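Local coordinates for uncharacterized protein (Xanthomonas axonopodis pv. citri, PDB 3OV5), which is a VirB7 component of the type IV secretion system at the bacterial outer membrane, its globular domain resembling the N0 domain of outer membrane transport proteins, at residues T14-L19 against P35-L40. Residues are numbered along the deposited sequence; the frame is centred on the assembly and turned at random. Where two conformers were deposited one is given.
Sequences TLKTML and PSDYTL
Asp37 and Tyr38 close over the N-terminus of helix 15-24 in this N0-type domain, with Thr14 as the N-cap. The loop that follows strand 29-32 supplies acceptors for the N-H groups of Leu15 and Lys16.

The polar contacts centre on Asp37. The Asp37 carboxylate spans the helix start. OD1 takes the hydroxyl of Thr14 OG1 at 2.6 Å, on its syn side and 22° out of the plane. OD2 receives Lys16 N at 2.9 Å, also syn. Tyr38 N donates to the same OD2 from the other face of the carboxylate. Two N-H groups therefore grip this one oxygen and limit rotation of the group. Asp37 CG is anti to its backbone N (chi1 -162°), which directs CG toward the helix start. The helix dipole and the nearby amino group of Lys16 would be expected to favour its charged form.

Thr14 completes the cap. While its hydroxyl donates to Asp37, OG1 accepts from Thr17 N at 3.0 Å. Asp37 is thus a second-shell partner of the capping bond.

The backbones join at a single bridge between Thr14 and Thr39. Leu15 N gives its proton to Tyr38 O at 2.8 Å, in a nearly straight bond. Farther along the loop, Thr39 O accepts from Tyr63 OH of helix 52-63.

Apolar contacts flank the polar cluster. Leu15 CD2 lies at the edge of the Tyr38 ring, near its plane, while the Leu15 side chain also packs on Leu59 and Tyr63. Leu40 covers the backbone of the helix start, its CD2 3.6 Å from Thr14 C. The Met18 chain bends at chi3 (71°), and its terminal CE sits 4.0 Å from Leu40 CD2.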
loop_
_atom_site.group_PDB
_atom_site.type_symbol
_atom_site.label_atom_id
_atom_site.label_comp_id
_atom_site.label_asym_id
_atom_site.label_seq_id
_atom_site.Cartn_x
_atom_site.Cartn_y
_atom_site.Cartn_z
ATOM N N THR A 14 3.022 1.517 9.954
ATOM C CA THR A 14 1.826 0.766 9.671
ATOM C C THR A 14 1.485 0.831 8.206
ATOM O O THR A 14 1.987 1.695 7.459
ATOM C CB THR A 14 0.602 1.278 10.473
ATOM O OG1 THR A 14 0.140 2.509 9.894
ATOM C CG2 THR A 14 0.910 1.498 11.957
ATOM N N LEU A 15 0.582 -0.049 7.796
ATOM C CA LEU A 15 0.101 -0.105 6.431
ATOM C C LEU A 15 -0.515 1.244 6.015
ATOM O O LEU A 15 -0.158 1.805 4.966
ATOM C CB LEU A 15 -0.929 -1.229 6.308
ATOM C CG LEU A 15 -1.603 -1.385 4.961
ATOM C CD1 LEU A 15 -0.613 -1.656 3.838
ATOM C CD2 LEU A 15 -2.657 -2.502 5.049
ATOM N N LYS A 16 -1.470 1.741 6.800
ATOM C CA LYS A 16 -2.152 2.971 6.440
ATOM C C LYS A 16 -1.170 4.142 6.415
ATOM O O LYS A 16 -1.275 4.986 5.531
ATOM C CB LYS A 16 -3.309 3.245 7.406
ATOM C CG LYS A 16 -4.174 4.431 6.970
ATOM C CD LYS A 16 -5.345 4.656 7.926
ATOM C CE LYS A 16 -4.895 5.047 9.297
ATOM N NZ LYS A 16 -6.052 5.344 10.206
ATOM N N THR A 17 -0.302 4.231 7.418
ATOM C CA THR A 17 0.580 5.399 7.480
ATOM C C THR A 17 1.644 5.362 6.382
ATOM O O THR A 17 2.010 6.423 5.841
ATOM C CB THR A 17 1.143 5.601 8.880
ATOM O OG1 THR A 17 1.902 4.500 9.301
ATOM C CG2 THR A 17 0.020 5.943 9.884
ATOM N N MET A 18 2.153 4.175 6.035
ATOM C CA MET A 18 3.050 4.080 4.898
ATOM C C MET A 18 2.336 4.552 3.646
ATOM O O MET A 18 2.878 5.328 2.838
ATOM C CB MET A 18 3.565 2.657 4.708
ATOM C CG MET A 18 4.591 2.567 3.580
ATOM S SD MET A 18 5.214 0.911 3.314
ATOM C CE MET A 18 3.737 0.140 2.600
ATOM N N LEU A 19 1.117 4.064 3.441
ATOM C CA LEU A 19 0.366 4.449 2.249
ATOM C C LEU A 19 0.005 5.939 2.250
ATOM O O LEU A 19 -0.083 6.537 1.193
ATOM C CB LEU A 19 -0.862 3.564 2.101
ATOM C CG LEU A 19 -0.532 2.154 1.612
ATOM C CD1 LEU A 19 -1.772 1.283 1.716
ATOM C CD2 LEU A 19 -0.015 2.193 0.191
ATOM N N PRO A 35 -11.437 -1.859 8.487
ATOM C CA PRO A 35 -11.854 -1.356 9.798
ATOM C C PRO A 35 -10.696 -0.989 10.716
ATOM O O PRO A 35 -10.878 -0.182 11.637
ATOM C CB PRO A 35 -12.615 -2.530 10.402
ATOM C CG PRO A 35 -12.100 -3.731 9.663
ATOM C CD PRO A 35 -11.831 -3.264 8.287
ATOM N N SER A 36 -9.523 -1.587 10.492
ATOM C CA SER A 36 -8.338 -1.380 11.327
ATOM C C SER A 36 -7.138 -1.133 10.447
ATOM O O SER A 36 -7.056 -1.683 9.342
ATOM C CB SER A 36 -8.071 -2.635 12.160
ATOM O OG SER A 36 -7.026 -2.468 13.086
ATOM N N ASP A 37 -6.178 -0.402 10.985
ATOM C CA ASP A 37 -4.834 -0.378 10.439
ATOM C C ASP A 37 -4.138 -1.687 10.862
ATOM O O ASP A 37 -4.624 -2.437 11.715
ATOM C CB ASP A 37 -4.134 0.885 10.969
ATOM C CG ASP A 37 -2.914 1.298 10.181
ATOM O OD1 ASP A 37 -2.351 2.362 10.578
ATOM O OD2 ASP A 37 -2.524 0.622 9.202
ATOM N N TYR A 38 -2.992 -1.929 10.247
ATOM C CA TYR A 38 -2.166 -3.114 10.506
ATOM C C TYR A 38 -0.732 -2.698 10.538
ATOM O O TYR A 38 -0.294 -1.821 9.777
ATOM C CB TYR A 38 -2.315 -4.166 9.386
ATOM C CG TYR A 38 -3.662 -4.783 9.423
ATOM C CD1 TYR A 38 -4.003 -5.684 10.452
ATOM C CD2 TYR A 38 -4.631 -4.454 8.497
ATOM C CE1 TYR A 38 -5.247 -6.206 10.562
ATOM C CE2 TYR A 38 -5.893 -5.026 8.596
ATOM C CZ TYR A 38 -6.183 -5.883 9.634
ATOM O OH TYR A 38 -7.412 -6.445 9.749
ATOM N N THR A 39 0.059 -3.345 11.383
ATOM C CA THR A 39 1.480 -3.117 11.341
ATOM C C THR A 39 2.021 -3.585 9.989
ATOM O O THR A 39 1.451 -4.447 9.323
ATOM C CB THR A 39 2.182 -3.774 12.507
ATOM O OG1 THR A 39 3.439 -3.118 12.679
ATOM C CG2 THR A 39 2.425 -5.193 12.262
ATOM N N LEU A 40 3.163 -3.025 9.599
ATOM C CA LEU A 40 3.908 -3.546 8.477
ATOM C C LEU A 40 4.537 -4.870 8.871
ATOM O O LEU A 40 5.230 -4.953 9.903
ATOM C CB LEU A 40 5.010 -2.556 8.058
ATOM C CG LEU A 40 4.470 -1.201 7.587
ATOM C CD1 LEU A 40 5.602 -0.217 7.299
ATOM C CD2 LEU A 40 3.614 -1.343 6.352
#